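Local coordinates for protein bifunctional enzyme IspD/IspF (Campylobacter jejuni, PDB 1W55) that catalyses two separate steps of isoprenoid precursor biosynthesis, cytidylyl transfer from CTP to methylerythritol phosphate and, in a second domain, cyclisation to methylerythritol 2,4-cyclodiphosphate with release of CMP, at residues T58-F63 with Y67-G72; K154-A159 with T167-A172; M321-A326 with L331-I336. All blocks are in the same frame, centred on the assembly; numbering follows the deposited sequence.

Contact 1 (T58-F63 with Y67-G72); sequences TYMKKF and YEFIEG
M60 and K61, neighbours in helix 57-61, both pack on the phenyl ring of F69 in strand 68-71. F69 starts from a CB directed at the helix, and its CG stands anti to the carbonyl carbon (chi1 -68°), which brings the ring against M60 and K61. From there different ring atoms meet different residues, each approaching obliquely. CD1 lies 3.8 Å from CG of K61, and CE1 rests more loosely on that methylene. Elsewhere on the ring, CE2 meets CB of M60 at 3.7 Å and SD of M60 at 3.9 Å. At the tip, CZ comes 3.9 Å from the carbonyl O of M60. The sulfur sits 5.1 Å from the ring centroid and 64° off its normal, an oblique Met-aromatic contact. M60 also packs on W34 of helix 33-42. K61 continues extended past the ring, and its NZ makes a weak hydrogen bond to a water, which in turn donates to O of F69 at 2.9 Å. F69 also packs on V52, so it joins helix 57-61 to strand 50-54 within the beta-alpha-beta unit 50-54, 57-61, 68-71. With no direct hydrogen bond between the segments, their cohesion is mainly apolar and sulfur-aromatic, and the lysine keeps its charged end at the exposed margin.

Contact 2 (K154-A159 with T167-A172); sequences KLLKKA and TDDSTA
A159 and A172 bring two helices close together: their CA atoms are 5.5 Å apart and their CB atoms 4.1 Å. The methyl of A159 also rests on the carbonyl O of A172, at 3.5 Å, an approach that two such small side chains permit. Next to this pair L156 leans across. With CG anti to the backbone N (chi1 -173°), its two methyls extend to D169, CD2 lying 3.8 Å from OD2 and CD1 4.0 Å from CB. This inner side is buried, with L156 also on V92 and V94 of the central sheet, while OD1 of D169 forms a salt bridge with R76, a residue of the CMP pocket. The other side is looser and bridged by solvent: no direct hydrogen bond joins the segments, and one water donates to both A159 O and A172 O, the latter at 2.7 Å. At the start of the second helix D168 is the N-cap. Its OD1 accepts from T171 N at 2.9 Å (166°), on the syn side and 23° out of the carboxylate plane, and from T171 OG1 as well. Through D169 and R76 this capped helix is linked to the nucleotide site of the GT-A-like cytidylyltransferase domain.

Contact 3 (M321-A326 with L331-I336); sequences MQSNIA and LDEFRI
The amide N of L331 donates to the carbonyl O of A326 over 2.8 Å, nearly straight at 167° and in the carbonyl plane, so the chain leaving helix 318-329 is fastened back to the helix. The methyl of A326 is packed beside this bond, with L331 O at 3.3 Å and CG of E333 at 3.8 Å. E333 then runs extended along the helix surface to S323, where the closest approach, OG to OE1, is a loose 3.7 Å. I336 fills the inner side. Its CB points at the helix, CG1 lies near A326 CB, and CG2 fits against I325, 3.8 Å from both CD1 and CG2 of that residue, the two branched chains crossing at a slant. Q322 CG packs 3.5 Å from I336 O; a water bound by its NE2 at 2.7 Å donates in turn to E333 O, while its OE1 accepts from V338 N, so both ends of the amide are held. Here the short 3-10 segment 333-335 turns the chain from helix 318-329 into strand 336-341, which pairs in parallel with strand 298-308. I325 and I336 both touch I303 of that neighbouring strand, and I325 also reaches L249 and L253 of helix 248-260.

Contacts 1 and 2 belong to the cytidylyltransferase part of the chain and contact 3 to the cyclodiphosphate synthase part. The centres of contacts 1 and 2 lie 24 Å apart, and each contact lies near a bound CMP, about 8 Å from the side chain of M60 and about 9 Å from that of D169. Contact 3 is remote within the chain, its centre 36 Å from that of contact 1 and 52 Å from that of contact 2, with the side chain of Q322 about 10 Å from another bound CMP. The assembly brings 58-63 and 331-336 together across subunits: F63 stacks on F334 of a neighbouring subunit, so the two kinds of domain meet there.

Contact 1 (T58-F63 with Y67-G72)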
loop_
_atom_site.group_PDB
_atom_site.type_symbol
_atom_site.label_atom_id
_atom_site.label_comp_id
_atom_site.label_asym_id
_atom_site.label_seq_id
_atom_site.Cartn_x
_atom_site.Cartn_y
_atom_site.Cartn_z
ATOM N N THR A 58 37.273 11.925 -13.226
ATOM C CA THR A 58 37.185 11.224 -14.507
ATOM C C THR A 58 35.904 10.409 -14.564
ATOM O O THR A 58 35.133 10.515 -15.521
ATOM C CB THR A 58 38.418 10.286 -14.706
ATOM O OG1 THR A 58 39.631 11.056 -14.694
ATOM C CG2 THR A 58 38.415 9.658 -16.110
ATOM N N TYR A 59 35.685 9.608 -13.525
ATOM C CA TYR A 59 34.498 8.784 -13.423
ATOM C C TYR A 59 33.209 9.626 -13.328
ATOM O O TYR A 59 32.251 9.367 -14.060
ATOM C CB TYR A 59 34.625 7.818 -12.245
ATOM C CG TYR A 59 33.508 6.803 -12.173
ATOM C CD1 TYR A 59 33.170 6.011 -13.288
ATOM C CD2 TYR A 59 32.777 6.635 -11.002
ATOM C CE1 TYR A 59 32.124 5.090 -13.220
ATOM C CE2 TYR A 59 31.742 5.711 -10.922
ATOM C CZ TYR A 59 31.421 4.944 -12.026
ATOM O OH TYR A 59 30.382 4.048 -11.931
ATOM N N MET A 60 33.194 10.638 -12.453
ATOM C CA MET A 60 31.994 11.450 -12.235
ATOM C C MET A 60 31.574 12.242 -13.462
ATOM O O MET A 60 30.375 12.435 -13.696
ATOM C CB MET A 60 32.177 12.408 -11.067
ATOM C CG MET A 60 32.215 11.728 -9.721
ATOM S SD MET A 60 32.116 12.927 -8.409
ATOM C CE MET A 60 32.107 11.819 -6.965
ATOM N N LYS A 61 32.560 12.707 -14.225
ATOM C CA LYS A 61 32.313 13.454 -15.458
ATOM C C LYS A 61 31.538 12.645 -16.506
ATOM O O LYS A 61 30.874 13.217 -17.375
ATOM C CB LYS A 61 33.633 13.929 -16.050
ATOM C CG LYS A 61 34.063 15.321 -15.594
ATOM C CD LYS A 61 35.431 15.649 -16.187
ATOM C CE LYS A 61 35.741 17.131 -16.132
ATOM N NZ LYS A 61 37.186 17.388 -16.426
ATOM N N LYS A 62 31.619 11.320 -16.405
ATOM C CA LYS A 62 30.915 10.413 -17.306
ATOM C C LYS A 62 29.414 10.345 -17.052
ATOM O O LYS A 62 28.694 9.686 -17.801
ATOM C CB LYS A 62 31.519 9.008 -17.214
ATOM C CG LYS A 62 32.888 8.916 -17.848
ATOM C CD LYS A 62 33.463 7.537 -17.720
ATOM C CE LYS A 62 34.807 7.459 -18.440
ATOM N NZ LYS A 62 35.102 6.059 -18.873
ATOM N N PHE A 63 28.951 11.033 -16.007
ATOM C CA PHE A 63 27.562 10.934 -15.554
ATOM C C PHE A 63 26.755 12.193 -15.824
ATOM O O PHE A 63 25.521 12.176 -15.748
ATOM C CB PHE A 63 27.508 10.612 -14.055
ATOM C CG PHE A 63 27.846 9.187 -13.730
ATOM C CD1 PHE A 63 29.167 8.762 -13.704
ATOM C CD2 PHE A 63 26.836 8.265 -13.456
ATOM C CE1 PHE A 63 29.485 7.439 -13.408
ATOM C CE2 PHE A 63 27.138 6.946 -13.158
ATOM C CZ PHE A 63 28.460 6.528 -13.132
ATOM N N TYR A 67 27.745 20.161 -14.323
ATOM C CA TYR A 67 28.426 20.739 -13.166
ATOM C C TYR A 67 29.895 20.947 -13.414
ATOM O O TYR A 67 30.490 20.332 -14.297
ATOM C CB TYR A 67 28.261 19.860 -11.920
ATOM C CG TYR A 67 26.886 19.273 -11.729
ATOM C CD1 TYR A 67 26.716 17.899 -11.587
ATOM C CD2 TYR A 67 25.756 20.085 -11.683
ATOM C CE1 TYR A 67 25.462 17.354 -11.406
ATOM C CE2 TYR A 67 24.493 19.545 -11.509
ATOM C CZ TYR A 67 24.355 18.178 -11.377
ATOM O OH TYR A 67 23.107 17.624 -11.200
ATOM N N GLU A 68 30.488 21.816 -12.614
ATOM C CA GLU A 68 31.935 21.937 -12.612
ATOM C C GLU A 68 32.498 21.034 -11.529
ATOM O O GLU A 68 32.029 21.041 -10.387
ATOM C CB GLU A 68 32.358 23.387 -12.408
ATOM C CG GLU A 68 32.118 24.234 -13.647
ATOM C CD GLU A 68 32.778 25.597 -13.571
ATOM O OE1 GLU A 68 32.057 26.598 -13.771
ATOM O OE2 GLU A 68 34.009 25.663 -13.323
ATOM N N PHE A 69 33.487 20.237 -11.903
ATOM C CA PHE A 69 34.145 19.357 -10.958
ATOM C C PHE A 69 35.508 19.910 -10.594
ATOM O O PHE A 69 36.205 20.474 -11.440
ATOM C CB PHE A 69 34.274 17.956 -11.539
ATOM C CG PHE A 69 32.962 17.260 -11.703
ATOM C CD1 PHE A 69 32.276 17.322 -12.922
ATOM C CD2 PHE A 69 32.401 16.553 -10.641
ATOM C CE1 PHE A 69 31.052 16.682 -13.081
ATOM C CE2 PHE A 69 31.168 15.912 -10.780
ATOM C CZ PHE A 69 30.490 15.970 -12.000
ATOM N N ILE A 70 35.880 19.747 -9.328
ATOM C CA ILE A 70 37.183 20.157 -8.861
ATOM C C ILE A 70 37.728 19.116 -7.882
ATOM O O ILE A 70 36.975 18.539 -7.092
ATOM C CB ILE A 70 37.102 21.575 -8.235
ATOM C CG1 ILE A 70 38.506 22.171 -8.078
ATOM C CG2 ILE A 70 36.320 21.563 -6.908
ATOM C CD1 ILE A 70 38.524 23.683 -8.112
ATOM N N GLU A 71 39.033 18.865 -7.968
ATOM C CA GLU A 71 39.705 17.876 -7.131
ATOM C C GLU A 71 39.611 18.313 -5.677
ATOM O O GLU A 71 39.841 19.476 -5.369
ATOM C CB GLU A 71 41.177 17.706 -7.562
ATOM C CG GLU A 71 41.916 16.541 -6.904
ATOM C CD GLU A 71 41.406 15.157 -7.317
ATOM O OE1 GLU A 71 40.843 15.012 -8.429
ATOM O OE2 GLU A 71 41.586 14.193 -6.532
ATOM N N GLY A 72 39.239 17.387 -4.796
ATOM C CA GLY A 72 39.131 17.694 -3.383
ATOM C C GLY A 72 40.485 17.956 -2.758
ATOM O O GLY A 72 41.522 17.779 -3.413
HETATM O O HOH W 1 37.105 19.566 -14.089
#

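Contact 2 (K154-A159 with T167-A172)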
loop_
_atom_site.group_PDB
_atom_site.type_symbol
_atom_site.label_atom_id
_atom_site.label_comp_id
_atom_site.label_asym_id
_atom_site.label_seq_id
_atom_site.Cartn_x
_atom_site.Cartn_y
_atom_site.Cartn_z
ATOM N N LYS A 154 32.488 36.137 -0.136
ATOM C CA LYS A 154 33.724 36.841 0.203
ATOM C C LYS A 154 34.164 36.529 1.633
ATOM O O LYS A 154 35.349 36.321 1.881
ATOM C CB LYS A 154 33.580 38.355 -0.027
ATOM C CG LYS A 154 33.313 38.733 -1.497
ATOM C CD LYS A 154 33.199 40.250 -1.689
ATOM C CE LYS A 154 31.744 40.694 -1.861
ATOM N NZ LYS A 154 31.448 41.174 -3.246
ATOM N N LEU A 155 33.205 36.468 2.554
ATOM C CA LEU A 155 33.497 36.179 3.960
ATOM C C LEU A 155 33.967 34.745 4.200
ATOM O O LEU A 155 34.856 34.515 5.031
ATOM C CB LEU A 155 32.287 36.481 4.851
ATOM C CG LEU A 155 31.999 37.972 5.092
ATOM C CD1 LEU A 155 30.813 38.138 6.012
ATOM C CD2 LEU A 155 33.218 38.736 5.645
ATOM N N LEU A 156 33.362 33.791 3.486
ATOM C CA LEU A 156 33.710 32.383 3.630
ATOM C C LEU A 156 35.102 32.136 3.063
ATOM O O LEU A 156 35.889 31.393 3.647
ATOM C CB LEU A 156 32.655 31.474 2.973
ATOM C CG LEU A 156 32.786 29.957 3.173
ATOM C CD1 LEU A 156 32.820 29.595 4.650
ATOM C CD2 LEU A 156 31.670 29.169 2.439
ATOM N N LYS A 157 35.405 32.781 1.938
ATOM C CA LYS A 157 36.766 32.787 1.392
ATOM C C LYS A 157 37.775 33.276 2.432
ATOM O O LYS A 157 38.770 32.592 2.710
ATOM C CB LYS A 157 36.850 33.643 0.128
ATOM C CG LYS A 157 36.185 33.008 -1.083
ATOM C CD LYS A 157 36.620 33.668 -2.372
ATOM C CE LYS A 157 35.603 33.423 -3.473
ATOM N NZ LYS A 157 36.076 33.882 -4.815
ATOM N N LYS A 158 37.499 34.436 3.025
ATOM C CA LYS A 158 38.376 35.006 4.053
ATOM C C LYS A 158 38.466 34.088 5.265
ATOM O O LYS A 158 39.546 33.888 5.817
ATOM C CB LYS A 158 37.891 36.396 4.490
ATOM C CG LYS A 158 38.916 37.510 4.285
ATOM C CD LYS A 158 38.300 38.887 4.533
ATOM C CE LYS A 158 38.262 39.723 3.250
ATOM N NZ LYS A 158 36.911 40.315 3.002
ATOM N N ALA A 159 37.324 33.529 5.665
ATOM C CA ALA A 159 37.257 32.605 6.796
ATOM C C ALA A 159 38.204 31.405 6.668
ATOM O O ALA A 159 38.633 30.866 7.681
ATOM C CB ALA A 159 35.820 32.126 7.010
ATOM N N THR A 167 34.794 22.059 10.544
ATOM C CA THR A 167 33.969 20.946 10.070
ATOM C C THR A 167 32.679 21.444 9.414
ATOM O O THR A 167 31.934 20.658 8.823
ATOM C CB THR A 167 33.615 19.977 11.212
ATOM O OG1 THR A 167 32.872 20.686 12.211
ATOM C CG2 THR A 167 34.878 19.476 11.946
ATOM N N ASP A 168 32.408 22.740 9.543
ATOM C CA ASP A 168 31.281 23.367 8.860
ATOM C C ASP A 168 31.611 24.826 8.547
ATOM O O ASP A 168 32.698 25.315 8.893
ATOM C CB ASP A 168 29.988 23.243 9.682
ATOM C CG ASP A 168 29.743 24.448 10.590
ATOM O OD1 ASP A 168 30.714 24.958 11.192
ATOM O OD2 ASP A 168 28.612 24.952 10.756
ATOM N N ASP A 169 30.669 25.509 7.900
ATOM C CA ASP A 169 30.877 26.878 7.473
ATOM C C ASP A 169 30.541 27.894 8.563
ATOM O O ASP A 169 31.128 28.973 8.590
ATOM C CB ASP A 169 30.085 27.157 6.195
ATOM C CG ASP A 169 30.434 26.185 5.062
ATOM O OD1 ASP A 169 31.351 25.349 5.232
ATOM O OD2 ASP A 169 29.835 26.173 3.970
ATOM N N SER A 170 29.620 27.539 9.464
ATOM C CA SER A 170 29.200 28.452 10.533
ATOM C C SER A 170 30.333 28.737 11.537
ATOM O O SER A 170 30.558 29.898 11.904
ATOM C CB SER A 170 27.924 27.959 11.236
ATOM O OG SER A 170 28.194 26.928 12.178
ATOM N N THR A 171 31.047 27.690 11.960
ATOM C CA THR A 171 32.213 27.865 12.829
ATOM C C THR A 171 33.324 28.639 12.129
ATOM O O THR A 171 34.040 29.398 12.771
ATOM C CB THR A 171 32.784 26.528 13.319
ATOM O OG1 THR A 171 33.044 25.664 12.194
ATOM C CG2 THR A 171 31.772 25.779 14.166
ATOM N N ALA A 172 33.473 28.436 10.817
ATOM C CA ALA A 172 34.484 29.165 10.054
ATOM C C ALA A 172 34.169 30.665 10.049
ATOM O O ALA A 172 35.019 31.478 10.390
ATOM C CB ALA A 172 34.595 28.617 8.629
HETATM O O HOH W 2 37.757 31.716 10.298
#

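Contact 3 (M321-A326 with L331-I336)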
loop_
_atom_site.group_PDB
_atom_site.type_symbol
_atom_site.label_atom_id
_atom_site.label_comp_id
_atom_site.label_asym_id
_atom_site.label_seq_id
_atom_site.Cartn_x
_atom_site.Cartn_y
_atom_site.Cartn_z
ATOM N N MET A 321 38.104 -25.149 -10.545
ATOM C CA MET A 321 38.238 -23.793 -11.095
ATOM C C MET A 321 37.082 -22.895 -10.644
ATOM O O MET A 321 37.300 -21.775 -10.166
ATOM C CB MET A 321 38.292 -23.839 -12.627
ATOM C CG MET A 321 39.614 -24.362 -13.172
ATOM S SD MET A 321 39.630 -24.656 -14.950
ATOM C CE MET A 321 39.752 -23.128 -15.474
ATOM N N GLN A 322 35.862 -23.408 -10.795
ATOM C CA GLN A 322 34.643 -22.735 -10.348
ATOM C C GLN A 322 34.699 -22.395 -8.865
ATOM O O GLN A 322 34.335 -21.286 -8.449
ATOM C CB GLN A 322 33.415 -23.613 -10.647
ATOM C CG GLN A 322 33.032 -23.588 -12.125
ATOM C CD GLN A 322 32.058 -24.694 -12.562
ATOM O OE1 GLN A 322 32.063 -25.076 -13.730
ATOM N NE2 GLN A 322 31.222 -25.185 -11.646
ATOM N N SER A 323 35.165 -23.351 -8.069
ATOM C CA SER A 323 35.227 -23.182 -6.622
ATOM C C SER A 323 36.312 -22.177 -6.204
ATOM O O SER A 323 36.107 -21.371 -5.287
ATOM C CB SER A 323 35.398 -24.549 -5.924
ATOM O OG SER A 323 35.839 -24.378 -4.586
ATOM N N ASN A 324 37.457 -22.215 -6.874
ATOM C CA ASN A 324 38.518 -21.231 -6.620
ATOM C C ASN A 324 38.142 -19.786 -7.021
ATOM O O ASN A 324 38.457 -18.837 -6.297
ATOM C CB ASN A 324 39.824 -21.663 -7.296
ATOM C CG ASN A 324 41.065 -21.050 -6.631
ATOM O OD1 ASN A 324 41.145 -20.934 -5.400
ATOM N ND2 ASN A 324 42.029 -20.648 -7.446
ATOM N N ILE A 325 37.465 -19.626 -8.163
ATOM C CA ILE A 325 36.889 -18.329 -8.547
ATOM C C ILE A 325 35.896 -17.838 -7.502
ATOM O O ILE A 325 35.903 -16.663 -7.154
ATOM C CB ILE A 325 36.188 -18.378 -9.949
ATOM C CG1 ILE A 325 37.201 -18.593 -11.076
ATOM C CG2 ILE A 325 35.375 -17.082 -10.202
ATOM C CD1 ILE A 325 36.564 -19.110 -12.404
ATOM N N ALA A 326 35.031 -18.731 -7.017
ATOM C CA ALA A 326 34.047 -18.366 -5.990
ATOM C C ALA A 326 34.718 -17.854 -4.716
ATOM O O ALA A 326 34.275 -16.865 -4.138
ATOM C CB ALA A 326 33.108 -19.559 -5.663
ATOM N N LEU A 331 31.976 -15.243 -3.721
ATOM C CA LEU A 331 30.691 -15.499 -4.362
ATOM C C LEU A 331 30.236 -16.915 -4.063
ATOM O O LEU A 331 31.060 -17.803 -3.844
ATOM C CB LEU A 331 30.830 -15.371 -5.877
ATOM C CG LEU A 331 31.024 -13.998 -6.510
ATOM C CD1 LEU A 331 30.999 -14.144 -8.031
ATOM C CD2 LEU A 331 29.947 -13.022 -6.029
ATOM N N ASP A 332 28.929 -17.132 -4.068
ATOM C CA ASP A 332 28.417 -18.485 -3.973
ATOM C C ASP A 332 28.798 -19.252 -5.243
ATOM O O ASP A 332 28.714 -18.722 -6.365
ATOM C CB ASP A 332 26.909 -18.481 -3.756
ATOM C CG ASP A 332 26.531 -18.234 -2.299
ATOM O OD1 ASP A 332 26.953 -19.018 -1.407
ATOM O OD2 ASP A 332 25.817 -17.283 -1.947
ATOM N N GLU A 333 29.223 -20.492 -5.036
ATOM C CA GLU A 333 29.735 -21.368 -6.079
ATOM C C GLU A 333 28.822 -21.567 -7.279
ATOM O O GLU A 333 29.304 -21.650 -8.408
ATOM C CB GLU A 333 30.062 -22.735 -5.478
ATOM C CG GLU A 333 31.534 -22.959 -5.184
ATOM C CD GLU A 333 31.765 -24.049 -4.136
ATOM O OE1 GLU A 333 32.449 -23.769 -3.117
ATOM O OE2 GLU A 333 31.258 -25.183 -4.329
ATOM N N PHE A 334 27.512 -21.644 -7.045
ATOM C CA PHE A 334 26.568 -21.886 -8.137
ATOM C C PHE A 334 26.553 -20.787 -9.212
ATOM O O PHE A 334 26.068 -21.017 -10.314
ATOM C CB PHE A 334 25.150 -22.130 -7.608
ATOM C CG PHE A 334 24.420 -20.876 -7.184
ATOM C CD1 PHE A 334 23.593 -20.198 -8.080
ATOM C CD2 PHE A 334 24.515 -20.404 -5.876
ATOM C CE1 PHE A 334 22.894 -19.046 -7.684
ATOM C CE2 PHE A 334 23.825 -19.269 -5.471
ATOM C CZ PHE A 334 23.014 -18.582 -6.377
ATOM N N ARG A 335 27.074 -19.612 -8.872
ATOM C CA ARG A 335 27.104 -18.464 -9.779
ATOM C C ARG A 335 28.247 -18.498 -10.802
ATOM O O ARG A 335 28.369 -17.572 -11.593
ATOM C CB ARG A 335 27.208 -17.164 -8.976
ATOM C CG ARG A 335 25.997 -16.873 -8.141
ATOM C CD ARG A 335 26.160 -15.692 -7.216
ATOM N NE ARG A 335 24.928 -15.505 -6.452
ATOM C CZ ARG A 335 23.784 -15.030 -6.949
ATOM N NH1 ARG A 335 23.689 -14.644 -8.232
ATOM N NH2 ARG A 335 22.728 -14.925 -6.150
ATOM N N ILE A 336 29.081 -19.545 -10.761
ATOM C CA ILE A 336 30.272 -19.659 -11.615
ATOM C C ILE A 336 30.170 -20.904 -12.480
ATOM O O ILE A 336 29.877 -21.994 -11.971
ATOM C CB ILE A 336 31.594 -19.796 -10.770
ATOM C CG1 ILE A 336 31.586 -18.933 -9.494
ATOM C CG2 ILE A 336 32.822 -19.568 -11.651
ATOM C CD1 ILE A 336 31.501 -17.458 -9.711
HETATM O O HOH W 3 30.362 -24.349 -9.213
#